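Alanine dehydrogenase/pyridine nucleotide transhydrogenase (Mycobacterium smegmatis str. MC2 155, PDB 3P2Y) probably transfers hydride between NADH and NADP as part of a proton-pumping transhydrogenase, and belongs to the alanine dehydrogenase family. Local coordinates at residues Glu221-Ser225 against Val226-Trp230; Arg282-Ala286 against Ala287-Gly291; Ala349-Asp352 against Leu353-Asp357. One frame throughout, in Å; residues are numbered along the deposited sequence. Where two conformers were deposited one is given.

Contact 1 of 3, residues Glu221-Ser225 against Val226-Trp230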
loop_
_atom_site.group_PDB
_atom_site.type_symbol
_atom_site.label_atom_id
_atom_site.label_comp_id
_atom_site.label_asym_id
_atom_site.label_seq_id
_atom_site.Cartn_x
_atom_site.Cartn_y
_atom_site.Cartn_z
ATOM N N GLU A 221 -17.625 -14.065 -17.537
ATOM C CA GLU A 221 -18.591 -13.000 -17.304
ATOM C C GLU A 221 -18.236 -12.145 -16.103
ATOM O O GLU A 221 -18.364 -10.931 -16.152
ATOM C CB GLU A 221 -20.002 -13.571 -17.124
ATOM C CG GLU A 221 -20.679 -13.968 -18.457
ATOM C CD GLU A 221 -20.477 -15.429 -18.867
ATOM O OE1 GLU A 221 -19.390 -16.047 -18.598
ATOM O OE2 GLU A 221 -21.434 -15.980 -19.476
ATOM N N GLN A 222 -17.790 -12.798 -15.028
ATOM C CA GLN A 222 -17.407 -12.049 -13.816
ATOM C C GLN A 222 -16.197 -11.144 -14.082
ATOM O O GLN A 222 -16.186 -9.975 -13.673
ATOM C CB GLN A 222 -17.157 -12.993 -12.629
ATOM C CG GLN A 222 -18.459 -13.737 -12.163
ATOM C CD GLN A 222 -18.169 -14.834 -11.143
ATOM O OE1 GLN A 222 -17.249 -15.635 -11.310
ATOM N NE2 GLN A 222 -18.948 -14.857 -10.064
ATOM N N VAL A 223 -15.200 -11.681 -14.778
ATOM C CA VAL A 223 -13.989 -10.921 -15.143
ATOM C C VAL A 223 -14.368 -9.710 -15.977
ATOM O O VAL A 223 -13.935 -8.580 -15.697
ATOM C CB VAL A 223 -12.991 -11.841 -15.904
ATOM C CG1 VAL A 223 -11.861 -11.068 -16.626
ATOM C CG2 VAL A 223 -12.415 -12.918 -14.943
ATOM N N ARG A 224 -15.222 -9.921 -16.986
ATOM C CA ARG A 224 -15.661 -8.804 -17.800
ATOM C C ARG A 224 -16.491 -7.757 -17.024
ATOM O O ARG A 224 -16.411 -6.557 -17.328
ATOM C CB ARG A 224 -16.410 -9.332 -19.035
ATOM C CG ARG A 224 -15.463 -10.026 -20.019
ATOM C CD ARG A 224 -16.262 -10.803 -21.088
ATOM N NE ARG A 224 -15.350 -11.406 -22.067
ATOM C CZ ARG A 224 -15.444 -12.634 -22.553
ATOM N NH1 ARG A 224 -16.403 -13.456 -22.143
ATOM N NH2 ARG A 224 -14.518 -13.068 -23.409
ATOM N N SER A 225 -17.254 -8.210 -16.025
ATOM C CA SER A 225 -18.185 -7.344 -15.279
ATOM C C SER A 225 -17.404 -6.313 -14.442
ATOM O O SER A 225 -17.965 -5.280 -14.091
ATOM C CB SER A 225 -19.111 -8.158 -14.361
ATOM O OG SER A 225 -18.392 -8.610 -13.196
ATOM N N VAL A 226 -16.126 -6.598 -14.128
ATOM C CA VAL A 226 -15.269 -5.637 -13.414
ATOM C C VAL A 226 -14.303 -4.886 -14.340
ATOM O O VAL A 226 -13.376 -4.187 -13.887
ATOM C CB VAL A 226 -14.537 -6.277 -12.172
ATOM C CG1 VAL A 226 -15.575 -6.751 -11.170
ATOM C CG2 VAL A 226 -13.575 -7.435 -12.581
ATOM N N GLY A 227 -14.546 -5.008 -15.640
ATOM C CA GLY A 227 -13.825 -4.213 -16.641
ATOM C C GLY A 227 -12.456 -4.741 -17.004
ATOM O O GLY A 227 -11.622 -3.983 -17.515
ATOM N N ALA A 228 -12.241 -6.037 -16.755
ATOM C CA ALA A 228 -11.002 -6.711 -17.127
ATOM C C ALA A 228 -11.179 -7.501 -18.415
ATOM O O ALA A 228 -12.294 -7.933 -18.736
ATOM C CB ALA A 228 -10.567 -7.679 -15.987
ATOM N N GLN A 229 -10.069 -7.655 -19.135
ATOM C CA GLN A 229 -9.996 -8.557 -20.283
ATOM C C GLN A 229 -9.950 -9.999 -19.790
ATOM O O GLN A 229 -9.312 -10.296 -18.795
ATOM C CB GLN A 229 -8.723 -8.295 -21.098
ATOM C CG GLN A 229 -8.661 -6.931 -21.785
ATOM C CD GLN A 229 -7.594 -6.888 -22.867
ATOM O OE1 GLN A 229 -7.655 -7.641 -23.837
ATOM N NE2 GLN A 229 -6.612 -6.015 -22.703
ATOM N N TRP A 230 -10.625 -10.882 -20.507
ATOM C CA TRP A 230 -10.571 -12.314 -20.230
ATOM C C TRP A 230 -9.443 -12.937 -21.043
ATOM O O TRP A 230 -9.450 -12.877 -22.283
ATOM C CB TRP A 230 -11.915 -12.944 -20.604
ATOM C CG TRP A 230 -11.996 -14.468 -20.545
ATOM C CD1 TRP A 230 -12.246 -15.329 -21.619
ATOM C CD2 TRP A 230 -11.941 -15.290 -19.379
ATOM N NE1 TRP A 230 -12.325 -16.634 -21.163
ATOM C CE2 TRP A 230 -12.133 -16.637 -19.798
ATOM C CE3 TRP A 230 -11.744 -15.026 -18.004
ATOM C CZ2 TRP A 230 -12.125 -17.722 -18.893
ATOM C CZ3 TRP A 230 -11.737 -16.114 -17.095
ATOM C CH2 TRP A 230 -11.946 -17.450 -17.556
HETATM O O HOH W 1 -12.593 -9.879 -22.754
#
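Trp-230 sits over one face of the Arg-224 guanidinium, its CG 4.1 Å from Arg-224 NH2 and displaced toward the rim of the group. The two planes are 60° apart, so this is an oblique contact rather than a stack, with Arg-224 NH2 3.7 Å from Trp-230 CD1. At the guanidinium edge, in its plane, a water accepts from Arg-224 NE at 3.2 Å; the same water accepts from the backbone N of Trp-230, linking the arginine to the backbone of strand 229-230. Although Arg-224 leaves the helix pointing away from the returning chain, its extended run from CG to NE brings the guanidinium to Trp-230. Val-223 reaches the indole near its plane, at the edge, where CG2 lies 3.8 Å from Trp-230 CE3. Its other methyl, CG1, anti to the backbone N (chi1 166°), meets both Ala-228 CB and Gln-229 O, so the two methyls of one valine touch three successive residues.

Between these side chains the backbone forms a Schellman motif that ends helix 220-225. Ala-228 N donates to Val-223 O at 3.2 Å and Gly-227 N donates to Arg-224 O at 3.0 Å, the latter from well above the carbonyl plane. Gly-227 is the C-prime residue and carries the positive phi, 81°, that reverses the chain. This turn is the helix-to-strand half of the beta-alpha-beta unit running from strand 209-213 to strand 229-230 in the Rossmann-like sheet. Ser-225 OG turns back to donate to Gln-222 O at 2.6 Å, giving the last turn of the helix a side-chain bond. Beyond the turn, Val-226 and Ala-228 pack on Leu-200 of helix 194-206, and Gln-229 pairs through its backbone with Thr-210 and Gly-212 of the neighbouring strand.

Contact 2 of 3, residues Arg282-Ala286 against Ala287-Gly291; sequences RLVTA and AAATG
Thr-285 and Ala-288 make the capping bond that starts helix 286-290: Ala-288 N donates to Thr-285 OG1 at 3.0 Å, with an N-H...O angle of 157°. Thr-285 is the N-cap residue. Its hydroxyl stands between the backbone N and the carbonyl carbon (chi1 60°), which swings it over the first turn to meet an amide that has no earlier helical carbonyl to use. The same oxygen also hydrogen-bonds to Glu-260 OE1, so the cap is itself held by a carboxylate of helix 249-263. With Glu-310 OE1 hydrogen-bonded to Ala-286 N as well, two carboxylates stand by the helix start, which probably suits its dipole.

Among the backbone bonds, Ala-289 N donates to Thr-285 O at 3.1 Å, the first of the i+4 to i bonds. Thr-290 N follows it, donating to Ala-286 O at 2.9 Å.

That carbonyl takes a second donor from the same residue. Thr-290 OG1, placed beside its own backbone N (chi1 -60°), leans back along the helix and gives its proton to Ala-286 O at 2.7 Å, approaching from above the carbonyl plane while the amide N lies nearer that plane. Two bonds therefore grip one oxygen, and the hydroxyl spends its proton on a carbonyl one turn back.

Apolar contact is lighter and comes from Val-284. Its CG1 reaches forward from the loop to Ala-288 CB and Ala-289 CB, both at 4.1 Å.

Around the turn, Ala-288 and Val-284 both touch Ile-263 of helix 249-263, while Leu-283 and Val-284 rest on Leu-190 of strand 186-190; backbone bonds to Asn-308 and Glu-310 tie the incoming loop to the loop beyond strand 297-300.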
loop_
_atom_site.group_PDB
_atom_site.type_symbol
_atom_site.label_atom_id
_atom_site.label_comp_id
_atom_site.label_asym_id
_atom_site.label_seq_id
_atom_site.Cartn_x
_atom_site.Cartn_y
_atom_site.Cartn_z
ATOM N N ARG A 282 0.455 -24.744 -9.341
ATOM C CA ARG A 282 1.546 -23.966 -9.925
ATOM C C ARG A 282 1.079 -23.207 -11.169
ATOM O O ARG A 282 0.700 -23.808 -12.165
ATOM C CB ARG A 282 2.744 -24.890 -10.242
ATOM C CG ARG A 282 3.963 -24.185 -10.803
ATOM C CD ARG A 282 4.673 -23.285 -9.763
ATOM N NE ARG A 282 5.065 -23.968 -8.525
ATOM C CZ ARG A 282 6.073 -24.841 -8.414
ATOM N NH1 ARG A 282 6.809 -25.187 -9.474
ATOM N NH2 ARG A 282 6.340 -25.383 -7.226
ATOM N N LEU A 283 1.093 -21.881 -11.108
ATOM C CA LEU A 283 0.625 -21.058 -12.224
ATOM C C LEU A 283 1.702 -20.163 -12.820
ATOM O O LEU A 283 1.570 -19.715 -13.971
ATOM C CB LEU A 283 -0.553 -20.182 -11.776
ATOM C CG LEU A 283 -1.796 -20.867 -11.188
ATOM C CD1 LEU A 283 -2.691 -19.818 -10.521
ATOM C CD2 LEU A 283 -2.558 -21.600 -12.269
ATOM N N VAL A 284 2.725 -19.852 -12.025
ATOM C CA VAL A 284 3.792 -18.954 -12.456
ATOM C C VAL A 284 5.098 -19.724 -12.289
ATOM O O VAL A 284 5.608 -19.882 -11.173
ATOM C CB VAL A 284 3.819 -17.645 -11.629
ATOM C CG1 VAL A 284 5.003 -16.737 -12.034
ATOM C CG2 VAL A 284 2.466 -16.874 -11.771
ATOM N N THR A 285 5.632 -20.200 -13.407
ATOM C CA THR A 285 6.913 -20.920 -13.391
ATOM C C THR A 285 8.043 -19.946 -13.107
ATOM O O THR A 285 7.891 -18.723 -13.254
ATOM C CB THR A 285 7.198 -21.556 -14.773
ATOM O OG1 THR A 285 7.252 -20.517 -15.760
ATOM C CG2 THR A 285 6.126 -22.579 -15.147
ATOM N N ALA A 286 9.205 -20.493 -12.744
ATOM C CA ALA A 286 10.407 -19.681 -12.619
ATOM C C ALA A 286 10.679 -18.846 -13.881
ATOM O O ALA A 286 11.015 -17.664 -13.769
ATOM C CB ALA A 286 11.610 -20.564 -12.286
ATOM N N ALA A 287 10.544 -19.457 -15.065
ATOM C CA ALA A 287 10.779 -18.763 -16.342
ATOM C C ALA A 287 9.812 -17.598 -16.578
ATOM O O ALA A 287 10.207 -16.545 -17.096
ATOM C CB ALA A 287 10.694 -19.737 -17.499
ATOM N N ALA A 288 8.543 -17.809 -16.231
ATOM C CA ALA A 288 7.517 -16.760 -16.375
ATOM C C ALA A 288 7.892 -15.543 -15.539
ATOM O O ALA A 288 7.917 -14.425 -16.056
ATOM C CB ALA A 288 6.140 -17.283 -15.955
ATOM N N ALA A 289 8.227 -15.776 -14.265
ATOM C CA ALA A 289 8.582 -14.687 -13.349
ATOM C C ALA A 289 9.836 -13.974 -13.829
ATOM O O ALA A 289 9.884 -12.752 -13.859
ATOM C CB ALA A 289 8.781 -15.203 -11.924
ATOM N N THR A 290 10.835 -14.756 -14.230
ATOM C CA THR A 290 12.123 -14.239 -14.693
ATOM C C THR A 290 12.001 -13.405 -15.962
ATOM O O THR A 290 12.793 -12.468 -16.181
ATOM C CB THR A 290 13.101 -15.436 -14.939
ATOM O OG1 THR A 290 13.254 -16.140 -13.713
ATOM C CG2 THR A 290 14.455 -14.978 -15.415
ATOM N N GLY A 291 11.014 -13.751 -16.786
ATOM C CA GLY A 291 10.749 -13.059 -18.053
ATOM C C GLY A 291 10.011 -11.730 -17.900
ATOM O O GLY A 291 9.891 -10.977 -18.870
#

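Contact 3 of 3, residues Ala349-Asp352 against Leu353-Asp357; sequences ALLD and LLLTD. With CA (calcium ion), chain D.
Asp-352 O and Leu-355 O, 3.4 Å apart, both bind one calcium ion, Asp-352 O at 2.3 Å and Leu-355 O at 2.5 Å. Two waters complete the four ligands in the model, and the one whose oxygen is 2.4 Å from the calcium also donates to Leu-353 O. Three carbonyls at the C-terminal end of helix 336-354 thus gather about the ion, two bound directly and one through water; shared metal binding accounts for the close pair of oxygens.

Leu-355 is the first residue to leave helical geometry, and its carbonyl turns to the ion as the chain enters the short strand 355-356. Around this point the helical hydrogen bonds are weak: Leu-351 O receives both Leu-354 N and Leu-355 N, each at a bent angle.

The leucine side chains also meet across the turn. Leu-351, with CG anti to its N (chi1 173°), brings CG to 3.7 Å from Leu-355 CD1, and the two branched ends cross at a slant. Leu-350 and Leu-354 face Ile-109 and Phe-132 in the parallel sheet, while Leu-353 lies against Ile-368 and Val-369 of helix 367-372.

The Asp-352 carboxylate does not bind this calcium; OD1 makes a salt bridge to Arg-51 instead. All the protein ligands of this ion in the model are peptide oxygens, whose partial negative charge at a helix C-terminus probably suits a divalent cation, while the acidic side chain is paired with an arginine.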
loop_
_atom_site.group_PDB
_atom_site.type_symbol
_atom_site.label_atom_id
_atom_site.label_comp_id
_atom_site.label_asym_id
_atom_site.label_seq_id
_atom_site.Cartn_x
_atom_site.Cartn_y
_atom_site.Cartn_z
ATOM N N ALA A 349 -24.749 -14.637 11.768
ATOM C CA ALA A 349 -25.814 -15.151 10.914
ATOM C C ALA A 349 -25.973 -16.660 11.179
ATOM O O ALA A 349 -27.106 -17.168 11.215
ATOM C CB ALA A 349 -25.530 -14.831 9.407
ATOM N N LEU A 350 -24.860 -17.377 11.336
ATOM C CA LEU A 350 -24.935 -18.806 11.658
ATOM C C LEU A 350 -25.492 -18.979 13.063
ATOM O O LEU A 350 -26.346 -19.837 13.304
ATOM C CB LEU A 350 -23.561 -19.478 11.583
ATOM C CG LEU A 350 -23.512 -20.938 12.079
ATOM C CD1 LEU A 350 -24.396 -21.812 11.169
ATOM C CD2 LEU A 350 -22.079 -21.482 12.126
ATOM N N LEU A 351 -25.000 -18.174 13.994
ATOM C CA LEU A 351 -25.431 -18.288 15.380
ATOM C C LEU A 351 -26.957 -18.124 15.482
ATOM O O LEU A 351 -27.622 -18.848 16.259
ATOM C CB LEU A 351 -24.713 -17.234 16.234
ATOM C CG LEU A 351 -25.175 -17.114 17.698
ATOM C CD1 LEU A 351 -24.960 -18.450 18.447
ATOM C CD2 LEU A 351 -24.443 -15.933 18.396
ATOM N N ASP A 352 -27.519 -17.215 14.685
ATOM C CA ASP A 352 -28.967 -16.968 14.708
ATOM C C ASP A 352 -29.756 -18.223 14.332
ATOM O O ASP A 352 -30.901 -18.390 14.795
ATOM C CB ASP A 352 -29.384 -15.803 13.783
ATOM C CG ASP A 352 -29.004 -14.422 14.339
ATOM O OD1 ASP A 352 -28.647 -14.290 15.534
ATOM O OD2 ASP A 352 -29.059 -13.455 13.558
ATOM N N LEU A 353 -29.174 -19.093 13.497
ATOM C CA LEU A 353 -29.803 -20.388 13.200
ATOM C C LEU A 353 -29.848 -21.260 14.424
ATOM O O LEU A 353 -30.828 -22.004 14.630
ATOM C CB LEU A 353 -29.053 -21.170 12.115
ATOM C CG LEU A 353 -29.041 -20.654 10.686
ATOM C CD1 LEU A 353 -28.467 -21.741 9.777
ATOM C CD2 LEU A 353 -30.449 -20.261 10.218
ATOM N N LEU A 354 -28.783 -21.197 15.221
ATOM C CA LEU A 354 -28.612 -22.083 16.365
ATOM C C LEU A 354 -29.393 -21.637 17.584
ATOM O O LEU A 354 -29.625 -22.443 18.491
ATOM C CB LEU A 354 -27.148 -22.199 16.743
ATOM C CG LEU A 354 -26.172 -22.489 15.604
ATOM C CD1 LEU A 354 -24.793 -22.496 16.181
ATOM C CD2 LEU A 354 -26.463 -23.822 14.884
ATOM N N LEU A 355 -29.775 -20.366 17.629
ATOM C CA LEU A 355 -30.483 -19.847 18.801
ATOM C C LEU A 355 -31.992 -19.945 18.619
ATOM O O LEU A 355 -32.507 -19.702 17.543
ATOM C CB LEU A 355 -30.097 -18.385 19.077
ATOM C CG LEU A 355 -28.642 -18.082 19.426
ATOM C CD1 LEU A 355 -28.426 -16.566 19.450
ATOM C CD2 LEU A 355 -28.216 -18.727 20.746
ATOM N N THR A 356 -32.675 -20.322 19.692
ATOM C CA THR A 356 -34.128 -20.239 19.772
ATOM C C THR A 356 -34.425 -19.423 21.033
ATOM O O THR A 356 -33.501 -18.985 21.730
ATOM C CB THR A 356 -34.774 -21.658 19.848
ATOM O OG1 THR A 356 -34.353 -22.315 21.044
ATOM C CG2 THR A 356 -34.377 -22.526 18.643
ATOM N N ASP A 357 -35.702 -19.200 21.346
ATOM C CA ASP A 357 -36.047 -18.537 22.603
ATOM C C ASP A 357 -35.518 -19.358 23.790
ATOM O O ASP A 357 -35.199 -18.790 24.840
ATOM C CB ASP A 357 -37.561 -18.300 22.720
HETATM CA CA CA D . -33.092 -18.354 15.560
HETATM O O HOH W 2 -33.401 -20.443 14.446
HETATM O O HOH W 3 -32.439 -16.519 16.734
#

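In the fold
All three contacts are local turns at helix ends, well separated in space: the centres of contacts 1 and 2 are about 24 Å apart, those of contacts 2 and 3 about 47 Å, on opposite sides of the chain's centre. Contacts 1 and 2 belong to the mixed Rossmann-like sheet region, contact 3 to the side of the six-stranded parallel sheet. Each is partly buried, with contact 1 having the most exposed residues and contact 3 none among those touching. They differ in how a helix end is finished: a glycine turn in contact 1, a threonine cap at a helix start in contact 2, and calcium bound to carbonyls in contact 3.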